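Local coordinates for protein D-alanyl-lipoteichoic acid synthetase (Streptococcus pneumoniae, PDB 3BMA) that probably takes part in the D-alanylation of lipoteichoic acid, as a DltD-family protein whose fold is related to the SGNH hydrolases, at residues Gln223-Val228 with Gly356-Asp361; Pro60-Glu65 with Lys214-Gln219. The protein carries 1 engineered substitution. All blocks are in the same frame, centred on the assembly; numbering follows the deposited sequence.

Contact 1: residues Gln223-Val228 with Gly356-Asp361; sequences QAIEDV and GWLAFD
Leu358 reaches from one helix to the backbone of another, its two methyl groups dividing between Glu226 and Ile225. The chain has a parallel sheet with helices around it, consistent with the α/β/α fold of the SGNH hydrolase clan, and the contact is a sparse helix-to-helix packing in which a single leucine does most of the bridging. It joins helix 355-369, which follows the last strand of the sheet, to helix 222-235. The backbones come nearest at Glu226 and Leu358, whose CA atoms are 7.7 Å apart; farther along the leucine's helix, OD1 of Asp361 is in a salt bridge with Arg69.

The tight part is apolar; Leu358 and Ile225 are buried, and Glu226 joins through its CA and CB. CD1 of Leu358 sits 3.8 Å from CA of Glu226 and also touches its CB, thus meeting the root of the acidic side chain and not its carboxylate. CD2 of the same leucine meets CG2 of Ile225 at 3.8 Å, and the two side chains cross obliquely. The branch of Ile225 that does this lies anti to the backbone N, with CG1 beside that N (chi1 -66°). Tyr67 and Phe220 also pack on Ile225.

The other side is looser and polar. Glu226 has CG anti to its backbone N (chi1 -172°), and the extended chain beyond carries the carboxylate on past the closest touches with the leucine, to where OE2 makes a weak hydrogen bond to a bound glycerol, probably left from crystallisation. On the exposed side of helix 222-235, about one turn before Glu226, NE2 of Gln223 gives a weak, bent hydrogen bond to OE1 of Glu226, 3.4 Å long with an N-H...O angle of 140°.

Contact 2: residues Pro60-Glu65 with Lys214-Gln219; sequences PAVLAE and KILPDQ
One methyl group of Leu216 serves two neighbours on a helix: its CD2 lies 3.9 Å from CG1 of Val62 and 3.9 Å from CD2 of Leu63. Here a loop is fastened to the start of helix 60-66 by one apolar side chain, and all three residues are buried.

The conformations explain the fit. Val62 has CG1 anti to its backbone N (chi1 175°), and it is this branch that meets the leucine, since the side chain of Val62 leaves the backbone toward the loop. Leu63 starts off less directly, but the chain beyond CB brings CD2 round to the same methyl. The side chains of Leu63 and Leu216 lie nearly perpendicular, whereas Val62 meets Leu216 at a slant. In Leu216 itself chi1, at -105°, is off the usual staggered positions, and with chi2 at 49° it places CD2 against the helix. Just beyond, the Pro217 carbonyl O accepts a hydrogen bond from the hydroxyl of Tyr67, whose side chain also packs on Leu216, so that one tyrosine grips the loop at two consecutive residues.

Around this contact, Tyr212 packs on Val62, Leu63 touches Asp361 of helix 355-369, and Ala64 rests on Arg72 and Pro73 of strand 72-76, the outermost strand at that end of the parallel sheet.

How the contacts relate
From the N terminus the chain passes through strand 43-47 and reaches helix 60-66. Contact 2 opens there and closes at 214-219, after 148 residues that include strands 72-76 and 101-105. Contact 1 opens only a few residues later, at 223-228, and closes at 356-361 once strands 291-296 and 333-335 have been laid down. The two loops therefore follow in series, neither nested nor crossed, yet in space their centres are 11 Å apart. They meet directly: CG1 of Val228 packs against O of Ile215, and CE3 of Trp357 lies 3.6 Å from CD of Pro60. Contact 2 ties helix 60-66 to the loop, contact 1 joins helices 222-235 and 355-369, and these touches link the two pairs.

Contact 1: residues Gln223-Val228 with Gly356-Asp361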
ATOM      1  N   GLN C 223      29.772 -46.773 -30.470  1.00 55.86           N
ATOM      2  CA  GLN C 223      30.505 -47.054 -31.708  1.00 55.47           C
ATOM      3  C   GLN C 223      29.587 -47.150 -32.933  1.00 55.26           C
ATOM      4  O   GLN C 223      29.965 -46.714 -34.024  1.00 51.66           O
ATOM      5  CB  GLN C 223      31.358 -48.323 -31.563  1.00 52.53           C
ATOM      6  CG  GLN C 223      32.454 -48.482 -32.620  1.00 47.92           C
ATOM      7  CD  GLN C 223      33.453 -47.333 -32.621  1.00 56.69           C
ATOM      8  OE1 GLN C 223      34.102 -47.053 -31.612  1.00 49.66           O
ATOM      9  NE2 GLN C 223      33.584 -46.666 -33.764  1.00 57.27           N
ATOM     10  N   ALA C 224      28.393 -47.715 -32.748  1.00 56.47           N
ATOM     11  CA  ALA C 224      27.411 -47.836 -33.831  1.00 61.10           C
ATOM     12  C   ALA C 224      26.844 -46.477 -34.223  1.00 63.22           C
ATOM     13  O   ALA C 224      26.666 -46.198 -35.411  1.00 68.18           O
ATOM     14  CB  ALA C 224      26.290 -48.796 -33.452  1.00 56.52           C
ATOM     15  N   ILE C 225      26.573 -45.639 -33.222  1.00 62.77           N
ATOM     16  CA  ILE C 225      26.114 -44.269 -33.452  1.00 61.46           C
ATOM     17  C   ILE C 225      27.212 -43.456 -34.142  1.00 58.83           C
ATOM     18  O   ILE C 225      26.927 -42.708 -35.081  1.00 58.11           O
ATOM     19  CB  ILE C 225      25.636 -43.587 -32.140  1.00 62.46           C
ATOM     20  CG1 ILE C 225      24.388 -44.296 -31.606  1.00 62.22           C
ATOM     21  CG2 ILE C 225      25.331 -42.093 -32.356  1.00 60.83           C
ATOM     22  CD1 ILE C 225      24.097 -44.003 -30.156  1.00 58.44           C
ATOM     23  N   GLU C 226      28.459 -43.656 -33.704  1.00 56.43           N
ATOM     24  CA  GLU C 226      29.626 -42.993 -34.294  1.00 58.94           C
ATOM     25  C   GLU C 226      29.743 -43.238 -35.796  1.00 59.25           C
ATOM     26  O   GLU C 226      30.131 -42.335 -36.526  1.00 60.00           O
ATOM     27  CB  GLU C 226      30.928 -43.387 -33.576  1.00 58.48           C
ATOM     28  CG  GLU C 226      32.158 -42.586 -34.017  1.00 59.67           C
ATOM     29  CD  GLU C 226      33.331 -42.704 -33.066  1.00 65.19           C
ATOM     30  OE1 GLU C 226      34.333 -43.349 -33.444  1.00 68.15           O
ATOM     31  OE2 GLU C 226      33.252 -42.149 -31.947  1.00 72.68           O
ATOM     32  N   ASP C 227      29.378 -44.443 -36.243  1.00 62.53           N
ATOM     33  CA  ASP C 227      29.347 -44.791 -37.672  1.00 62.10           C
ATOM     34  C   ASP C 227      28.351 -43.943 -38.472  1.00 60.25           C
ATOM     35  O   ASP C 227      28.659 -43.502 -39.581  1.00 62.29           O
ATOM     36  CB  ASP C 227      29.025 -46.281 -37.865  1.00 61.99           C
ATOM     37  CG  ASP C 227      30.067 -47.203 -37.240  1.00 63.57           C
ATOM     38  OD1 ASP C 227      31.174 -46.736 -36.883  1.00 55.57           O
ATOM     39  OD2 ASP C 227      29.771 -48.410 -37.111  1.00 65.88           O
ATOM     40  N   VAL C 228      27.168 -43.721 -37.903  1.00 58.15           N
ATOM     41  CA  VAL C 228      26.114 -42.937 -38.556  1.00 60.19           C
ATOM     42  C   VAL C 228      26.438 -41.437 -38.521  1.00 61.12           C
ATOM     43  O   VAL C 228      26.155 -40.702 -39.471  1.00 59.89           O
ATOM     44  CB  VAL C 228      24.722 -43.198 -37.913  1.00 59.07           C
ATOM     45  CG1 VAL C 228      23.600 -42.742 -38.840  1.00 61.97           C
ATOM     46  CG2 VAL C 228      24.547 -44.672 -37.581  1.00 57.97           C
ATOM     47  N   GLY C 356      31.777 -34.858 -31.123  1.00 45.84           N
ATOM     48  CA  GLY C 356      31.963 -34.124 -29.868  1.00 39.75           C
ATOM     49  C   GLY C 356      30.790 -34.253 -28.913  1.00 37.10           C
ATOM     50  O   GLY C 356      30.958 -34.136 -27.701  1.00 37.56           O
ATOM     51  N   TRP C 357      29.601 -34.493 -29.463  1.00 37.92           N
ATOM     52  CA  TRP C 357      28.414 -34.786 -28.666  1.00 41.07           C
ATOM     53  C   TRP C 357      28.488 -36.157 -28.002  1.00 43.52           C
ATOM     54  O   TRP C 357      27.898 -36.373 -26.938  1.00 44.89           O
ATOM     55  CB  TRP C 357      27.150 -34.723 -29.521  1.00 39.43           C
ATOM     56  CG  TRP C 357      26.573 -33.342 -29.782  1.00 46.27           C
ATOM     57  CD1 TRP C 357      26.090 -32.884 -30.973  1.00 41.68           C
ATOM     58  CD2 TRP C 357      26.395 -32.264 -28.840  1.00 41.01           C
ATOM     59  NE1 TRP C 357      25.633 -31.598 -30.840  1.00 43.44           N
ATOM     60  CE2 TRP C 357      25.808 -31.191 -29.545  1.00 43.95           C
ATOM     61  CE3 TRP C 357      26.679 -32.099 -27.476  1.00 47.37           C
ATOM     62  CZ2 TRP C 357      25.501 -29.971 -28.935  1.00 37.84           C
ATOM     63  CZ3 TRP C 357      26.372 -30.884 -26.871  1.00 42.59           C
ATOM     64  CH2 TRP C 357      25.788 -29.839 -27.601  1.00 40.37           C
ATOM     65  N   LEU C 358      29.202 -37.080 -28.642  1.00 44.36           N
ATOM     66  CA  LEU C 358      29.349 -38.442 -28.138  1.00 39.67           C
ATOM     67  C   LEU C 358      30.303 -38.505 -26.957  1.00 37.13           C
ATOM     68  O   LEU C 358      30.088 -39.284 -26.024  1.00 40.26           O
ATOM     69  CB  LEU C 358      29.800 -39.382 -29.253  1.00 42.35           C
ATOM     70  CG  LEU C 358      28.741 -39.706 -30.309  1.00 44.97           C
ATOM     71  CD1 LEU C 358      29.345 -40.566 -31.391  1.00 48.88           C
ATOM     72  CD2 LEU C 358      27.524 -40.394 -29.688  1.00 45.75           C
ATOM     73  N   ALA C 359      31.347 -37.678 -27.003  1.00 34.38           N
ATOM     74  CA  ALA C 359      32.265 -37.510 -25.881  1.00 35.78           C
ATOM     75  C   ALA C 359      31.560 -36.806 -24.724  1.00 37.38           C
ATOM     76  O   ALA C 359      31.766 -37.157 -23.561  1.00 42.65           O
ATOM     77  CB  ALA C 359      33.489 -36.720 -26.314  1.00 32.66           C
ATOM     78  N   PHE C 360      30.738 -35.815 -25.075  1.00 42.12           N
ATOM     79  CA  PHE C 360      29.862 -35.080 -24.154  1.00 38.39           C
ATOM     80  C   PHE C 360      28.954 -36.062 -23.408  1.00 40.36           C
ATOM     81  O   PHE C 360      28.893 -36.039 -22.175  1.00 35.70           O
ATOM     82  CB  PHE C 360      29.055 -34.043 -24.961  1.00 32.41           C
ATOM     83  CG  PHE C 360      27.999 -33.299 -24.180  1.00 31.78           C
ATOM     84  CD1 PHE C 360      28.295 -32.085 -23.570  1.00 32.02           C
ATOM     85  CD2 PHE C 360      26.688 -33.776 -24.116  1.00 39.27           C
ATOM     86  CE1 PHE C 360      27.313 -31.377 -22.875  1.00 36.51           C
ATOM     87  CE2 PHE C 360      25.703 -33.077 -23.412  1.00 36.71           C
ATOM     88  CZ  PHE C 360      26.019 -31.873 -22.793  1.00 26.15           C
ATOM     89  N   ASP C 361      28.288 -36.938 -24.163  1.00 37.90           N
ATOM     90  CA  ASP C 361      27.378 -37.944 -23.609  1.00 38.14           C
ATOM     91  C   ASP C 361      28.042 -38.915 -22.623  1.00 39.42           C
ATOM     92  O   ASP C 361      27.442 -39.274 -21.612  1.00 39.86           O
ATOM     93  CB  ASP C 361      26.701 -38.725 -24.737  1.00 41.89           C
ATOM     94  CG  ASP C 361      25.447 -39.442 -24.278  1.00 50.22           C
ATOM     95  OD1 ASP C 361      24.626 -38.823 -23.570  1.00 56.56           O
ATOM     96  OD2 ASP C 361      25.275 -40.622 -24.633  1.00 53.39           O
TER

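Contact 2: residues Pro60-Glu65 with Lys214-Gln219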
ATOM      1  N   PRO C  60      22.314 -34.341 -27.527  1.00 39.60           N
ATOM      2  CA  PRO C  60      21.743 -34.851 -26.265  1.00 40.08           C
ATOM      3  C   PRO C  60      20.214 -34.956 -26.216  1.00 43.29           C
ATOM      4  O   PRO C  60      19.681 -35.831 -25.527  1.00 46.28           O
ATOM      5  CB  PRO C  60      22.240 -33.846 -25.214  1.00 39.46           C
ATOM      6  CG  PRO C  60      22.753 -32.674 -25.985  1.00 39.92           C
ATOM      7  CD  PRO C  60      23.240 -33.225 -27.274  1.00 36.28           C
ATOM      8  N   ALA C  61      19.529 -34.075 -26.940  1.00 44.44           N
ATOM      9  CA  ALA C  61      18.072 -34.108 -27.042  1.00 41.33           C
ATOM     10  C   ALA C  61      17.583 -35.284 -27.890  1.00 42.38           C
ATOM     11  O   ALA C  61      16.521 -35.845 -27.624  1.00 43.22           O
ATOM     12  CB  ALA C  61      17.565 -32.802 -27.612  1.00 42.22           C
ATOM     13  N   VAL C  62      18.364 -35.644 -28.908  1.00 43.02           N
ATOM     14  CA  VAL C  62      18.032 -36.746 -29.815  1.00 46.37           C
ATOM     15  C   VAL C  62      18.267 -38.107 -29.145  1.00 48.11           C
ATOM     16  O   VAL C  62      17.403 -38.990 -29.201  1.00 54.03           O
ATOM     17  CB  VAL C  62      18.822 -36.629 -31.149  1.00 44.91           C
ATOM     18  CG1 VAL C  62      18.587 -37.836 -32.045  1.00 49.54           C
ATOM     19  CG2 VAL C  62      18.435 -35.354 -31.878  1.00 46.00           C
ATOM     20  N   LEU C  63      19.421 -38.252 -28.493  1.00 47.58           N
ATOM     21  CA  LEU C  63      19.794 -39.484 -27.792  1.00 45.92           C
ATOM     22  C   LEU C  63      18.861 -39.837 -26.636  1.00 47.27           C
ATOM     23  O   LEU C  63      18.611 -41.015 -26.385  1.00 50.26           O
ATOM     24  CB  LEU C  63      21.236 -39.407 -27.274  1.00 45.82           C
ATOM     25  CG  LEU C  63      22.401 -39.201 -28.249  1.00 44.36           C
ATOM     26  CD1 LEU C  63      23.709 -39.160 -27.476  1.00 43.97           C
ATOM     27  CD2 LEU C  63      22.452 -40.276 -29.327  1.00 44.21           C
ATOM     28  N   ALA C  64      18.350 -38.821 -25.942  1.00 45.91           N
ATOM     29  CA  ALA C  64      17.420 -39.039 -24.828  1.00 44.18           C
ATOM     30  C   ALA C  64      16.044 -39.534 -25.280  1.00 43.95           C
ATOM     31  O   ALA C  64      15.372 -40.266 -24.549  1.00 45.23           O
ATOM     32  CB  ALA C  64      17.284 -37.778 -23.990  1.00 35.09           C
ATOM     33  N   GLU C  65      15.637 -39.137 -26.485  1.00 46.30           N
ATOM     34  CA  GLU C  65      14.306 -39.448 -27.000  1.00 49.87           C
ATOM     35  C   GLU C  65      14.201 -40.846 -27.616  1.00 55.73           C
ATOM     36  O   GLU C  65      13.288 -41.606 -27.272  1.00 56.30           O
ATOM     37  CB  GLU C  65      13.842 -38.373 -27.994  1.00 48.48           C
ATOM     38  CG  GLU C  65      12.392 -38.520 -28.472  1.00 49.97           C
ATOM     39  CD  GLU C  65      11.386 -38.611 -27.331  1.00 56.00           C
ATOM     40  OE1 GLU C  65      10.556 -39.543 -27.358  1.00 57.55           O
ATOM     41  OE2 GLU C  65      11.425 -37.763 -26.411  1.00 54.56           O
ATOM     42  N   LYS C 214      15.065 -41.490 -36.946  1.00 73.37           N
ATOM     43  CA  LYS C 214      15.000 -42.565 -37.937  1.00 76.53           C
ATOM     44  C   LYS C 214      16.376 -43.124 -38.315  1.00 73.41           C
ATOM     45  O   LYS C 214      16.515 -44.327 -38.550  1.00 71.64           O
ATOM     46  CB  LYS C 214      14.251 -42.090 -39.187  1.00 80.62           C
ATOM     47  CG  LYS C 214      12.787 -41.759 -38.930  1.00 88.94           C
ATOM     48  CD  LYS C 214      12.224 -40.834 -39.995  1.00 96.40           C
ATOM     49  CE  LYS C 214      10.817 -40.383 -39.634  1.00 97.76           C
ATOM     50  NZ  LYS C 214      10.278 -39.401 -40.615  1.00100.49           N
ATOM     51  N   ILE C 215      17.385 -42.255 -38.349  1.00 69.90           N
ATOM     52  CA  ILE C 215      18.741 -42.637 -38.764  1.00 69.64           C
ATOM     53  C   ILE C 215      19.547 -43.382 -37.686  1.00 69.05           C
ATOM     54  O   ILE C 215      20.552 -44.030 -37.993  1.00 70.27           O
ATOM     55  CB  ILE C 215      19.554 -41.419 -39.301  1.00 71.84           C
ATOM     56  CG1 ILE C 215      19.785 -40.373 -38.199  1.00 72.96           C
ATOM     57  CG2 ILE C 215      18.863 -40.806 -40.526  1.00 72.72           C
ATOM     58  CD1 ILE C 215      20.976 -39.456 -38.438  1.00 71.53           C
ATOM     59  N   LEU C 216      19.100 -43.290 -36.435  1.00 64.83           N
ATOM     60  CA  LEU C 216      19.779 -43.926 -35.303  1.00 59.77           C
ATOM     61  C   LEU C 216      19.407 -45.404 -35.139  1.00 58.62           C
ATOM     62  O   LEU C 216      18.253 -45.774 -35.368  1.00 59.58           O
ATOM     63  CB  LEU C 216      19.486 -43.155 -34.006  1.00 59.45           C
ATOM     64  CG  LEU C 216      20.589 -42.259 -33.423  1.00 57.13           C
ATOM     65  CD1 LEU C 216      21.224 -41.333 -34.461  1.00 53.05           C
ATOM     66  CD2 LEU C 216      20.065 -41.470 -32.230  1.00 57.07           C
ATOM     67  N   PRO C 217      20.390 -46.255 -34.756  1.00 56.59           N
ATOM     68  CA  PRO C 217      20.117 -47.658 -34.428  1.00 57.42           C
ATOM     69  C   PRO C 217      19.210 -47.799 -33.212  1.00 59.58           C
ATOM     70  O   PRO C 217      19.251 -46.961 -32.312  1.00 65.48           O
ATOM     71  CB  PRO C 217      21.506 -48.223 -34.110  1.00 55.92           C
ATOM     72  CG  PRO C 217      22.334 -47.049 -33.762  1.00 52.34           C
ATOM     73  CD  PRO C 217      21.828 -45.947 -34.635  1.00 56.46           C
ATOM     74  N   ASP C 218      18.403 -48.856 -33.194  1.00 62.44           N
ATOM     75  CA  ASP C 218      17.435 -49.087 -32.121  1.00 61.85           C
ATOM     76  C   ASP C 218      18.074 -49.618 -30.836  1.00 63.14           C
ATOM     77  O   ASP C 218      17.477 -49.525 -29.762  1.00 63.52           O
ATOM     78  CB  ASP C 218      16.320 -50.023 -32.597  1.00 64.11           C
ATOM     79  CG  ASP C 218      15.613 -49.504 -33.840  1.00 68.09           C
ATOM     80  OD1 ASP C 218      16.253 -49.430 -34.912  1.00 65.24           O
ATOM     81  OD2 ASP C 218      14.412 -49.178 -33.745  1.00 73.20           O
ATOM     82  N   GLN C 219      19.278 -50.176 -30.951  1.00 63.45           N
ATOM     83  CA  GLN C 219      20.058 -50.584 -29.781  1.00 66.11           C
ATOM     84  C   GLN C 219      21.231 -49.639 -29.537  1.00 65.22           C
ATOM     85  O   GLN C 219      22.015 -49.350 -30.447  1.00 64.09           O
ATOM     86  CB  GLN C 219      20.545 -52.028 -29.912  1.00 68.48           C
ATOM     87  CG  GLN C 219      19.484 -53.064 -29.567  1.00 79.32           C
ATOM     88  CD  GLN C 219      20.053 -54.261 -28.824  1.00 85.86           C
ATOM     89  OE1 GLN C 219      19.802 -54.435 -27.630  1.00 87.96           O
ATOM     90  NE2 GLN C 219      20.828 -55.085 -29.524  1.00 83.74           N
TER